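Local coordinates for fiber protein (Human adenovirus 14, PDB 3F0Y) that forms the trimeric knob of the viral fiber, the part that probably engages cellular receptors such as CD46 during attachment to the host cell, at residues A[157-162]-A[172-177]. Sequence-based numbering, arbitrary orientation.
Sequences SVMLNQ and CIRITW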
loop_
_atom_site.group_PDB
_atom_site.type_symbol
_atom_site.label_atom_id
_atom_site.label_comp_id
_atom_site.label_asym_id
_atom_site.label_seq_id
_atom_site.Cartn_x
_atom_site.Cartn_y
_atom_site.Cartn_z
ATOM N N SER A 157 13.738 -5.121 0.318
ATOM C CA SER A 157 13.631 -5.865 1.559
ATOM C C SER A 157 13.812 -4.874 2.697
ATOM O O SER A 157 14.779 -4.113 2.714
ATOM C CB SER A 157 14.707 -6.947 1.622
ATOM O OG SER A 157 14.553 -7.758 2.772
ATOM N N VAL A 158 12.865 -4.867 3.630
ATOM C CA VAL A 158 12.978 -4.072 4.841
ATOM C C VAL A 158 13.094 -5.017 6.028
ATOM O O VAL A 158 12.332 -5.978 6.136
ATOM C CB VAL A 158 11.756 -3.149 5.030
ATOM C CG1 VAL A 158 11.870 -2.366 6.333
ATOM C CG2 VAL A 158 11.613 -2.210 3.848
ATOM N N MET A 159 14.069 -4.763 6.896
ATOM C CA MET A 159 14.165 -5.472 8.162
ATOM C C MET A 159 14.038 -4.457 9.287
ATOM O O MET A 159 14.788 -3.484 9.342
ATOM C CB MET A 159 15.483 -6.237 8.290
ATOM C CG MET A 159 15.494 -7.205 9.471
ATOM S SD MET A 159 16.992 -8.202 9.603
ATOM C CE MET A 159 18.181 -6.961 10.104
ATOM N N LEU A 160 13.073 -4.689 10.169
ATOM C CA LEU A 160 12.850 -3.822 11.317
ATOM C C LEU A 160 13.517 -4.425 12.542
ATOM O O LEU A 160 13.344 -5.609 12.824
ATOM C CB LEU A 160 11.352 -3.654 11.566
ATOM C CG LEU A 160 10.555 -3.118 10.376
ATOM C CD1 LEU A 160 9.077 -3.056 10.712
ATOM C CD2 LEU A 160 11.068 -1.754 9.949
ATOM N N ASN A 161 14.280 -3.604 13.260
ATOM C CA ASN A 161 14.957 -4.021 14.486
ATOM C C ASN A 161 15.834 -5.265 14.271
ATOM O O ASN A 161 16.814 -5.189 13.533
ATOM C CB ASN A 161 13.930 -4.197 15.613
ATOM C CG ASN A 161 13.223 -2.895 15.962
ATOM O OD1 ASN A 161 13.738 -1.808 15.703
ATOM N ND2 ASN A 161 12.037 -3.002 16.548
ATOM N N GLN A 162 15.483 -6.391 14.897
ATOM C CA GLN A 162 16.207 -7.667 14.757
ATOM C C GLN A 162 17.592 -7.672 15.406
ATOM O O GLN A 162 17.855 -8.477 16.301
ATOM C CB GLN A 162 16.301 -8.109 13.285
ATOM C CG GLN A 162 17.052 -9.422 13.062
ATOM C CD GLN A 162 16.577 -10.537 13.970
ATOM O OE1 GLN A 162 15.383 -10.817 14.050
ATOM N NE2 GLN A 162 17.512 -11.180 14.663
ATOM N N CYS A 172 15.775 0.026 14.685
ATOM C CA CYS A 172 16.442 -0.075 13.389
ATOM C C CYS A 172 15.444 -0.222 12.246
ATOM O O CYS A 172 14.444 -0.937 12.364
ATOM C CB CYS A 172 17.391 -1.278 13.360
ATOM S SG CYS A 172 18.458 -1.430 14.790
ATOM N N ILE A 173 15.731 0.466 11.145
ATOM C CA ILE A 173 15.056 0.242 9.877
ATOM C C ILE A 173 16.144 0.090 8.821
ATOM O O ILE A 173 16.897 1.025 8.561
ATOM C CB ILE A 173 14.131 1.418 9.495
ATOM C CG1 ILE A 173 13.090 1.674 10.590
ATOM C CG2 ILE A 173 13.435 1.134 8.171
ATOM C CD1 ILE A 173 12.218 2.887 10.324
ATOM N N ARG A 174 16.239 -1.102 8.241
ATOM C CA ARG A 174 17.206 -1.380 7.186
ATOM C C ARG A 174 16.449 -1.661 5.898
ATOM O O ARG A 174 15.722 -2.645 5.809
ATOM C CB ARG A 174 18.069 -2.582 7.554
ATOM C CG ARG A 174 18.963 -2.371 8.765
ATOM C CD ARG A 174 19.912 -3.544 8.925
ATOM N NE ARG A 174 20.891 -3.360 9.998
ATOM C CZ ARG A 174 20.745 -3.780 11.254
ATOM N NH1 ARG A 174 19.639 -4.404 11.650
ATOM N NH2 ARG A 174 21.722 -3.565 12.127
ATOM N N ILE A 175 16.620 -0.787 4.910
ATOM C CA ILE A 175 15.915 -0.893 3.637
ATOM C C ILE A 175 16.917 -1.244 2.547
ATOM O O ILE A 175 17.821 -0.462 2.262
ATOM C CB ILE A 175 15.212 0.430 3.267
ATOM C CG1 ILE A 175 14.396 0.964 4.449
ATOM C CG2 ILE A 175 14.314 0.232 2.056
ATOM C CD1 ILE A 175 13.855 2.362 4.228
ATOM N N THR A 176 16.750 -2.420 1.945
ATOM C CA THR A 176 17.668 -2.913 0.922
ATOM C C THR A 176 16.996 -2.940 -0.443
ATOM O O THR A 176 16.006 -3.641 -0.638
ATOM C CB THR A 176 18.157 -4.338 1.246
ATOM O OG1 THR A 176 18.868 -4.330 2.489
ATOM C CG2 THR A 176 19.078 -4.865 0.143
ATOM N N TRP A 177 17.543 -2.162 -1.375
ATOM C CA TRP A 177 17.141 -2.209 -2.774
ATOM C C TRP A 177 18.088 -3.151 -3.492
ATOM O O TRP A 177 19.300 -3.092 -3.276
ATOM C CB TRP A 177 17.247 -0.830 -3.422
ATOM C CG TRP A 177 16.222 0.153 -2.969
ATOM C CD1 TRP A 177 15.040 0.436 -3.580
ATOM C CD2 TRP A 177 16.296 1.002 -1.819
ATOM N NE1 TRP A 177 14.365 1.404 -2.878
ATOM C CE2 TRP A 177 15.115 1.771 -1.793
ATOM C CE3 TRP A 177 17.246 1.187 -0.807
ATOM C CZ2 TRP A 177 14.854 2.709 -0.792
ATOM C CZ3 TRP A 177 16.987 2.120 0.187
ATOM C CH2 TRP A 177 15.801 2.870 0.187
HETATM O O HOH W 1 16.799 -3.691 11.074
#
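Ser157 and Met159 pair with Thr176 and Arg174 as the hydrogen-bonded sites of an antiparallel hairpin, whose strand axes come within 4.7 Å at 167°. Val158–Ile175, between them, and Leu160–Ile173, just beyond Met159–Arg174, are the non-hydrogen-bonded pairs. The shortest backbone bond runs from Thr176 N to Ser157 O at 2.7 Å. Beyond Leu160 the strand ends, yet Asn161 prolongs the pattern: its N donates to Cys172 O, and its side-chain OD1 stands in for a main-chain carbonyl, accepting Cys172 N at 2.9 Å in the plane of the amide. Chi1 of -63° sets CG beside the residue's own backbone N; OD1 faces the partner strand, while ND2 is held by Tyr125 O and Pro120 O.

On one face Val158 and Leu160 lie alongside Ile175 and Ile173. Leu160 CD2 rests 4.0 Å from Ile173 CG1, and Val158 CG2 lies 4.1 Å from Ile175 CG2; Phe199 and Phe201 of strand 199-204 touch Val158, and Tyr203 touches Leu160 and Ile173. On the other face the Arg174 chain, extended from CG to NE, runs beside Met159, whose bent end (chi3 71°) brings CE to 3.3 Å from NH1, oblique to the guanidinium. A water donates to Met159 O and Asn161 O and weakly accepts from NH1. Glu79 forms a salt bridge with NE, and NH1 also donates a hydrogen bond to Arg163 O.

The hairpin thus has one face committed to the hydrophobic interior of the knob's beta-sandwich, whereas on the other a buried arginine is neutralised, probably largely by Glu79, and linked, weakly, through water to the strand end.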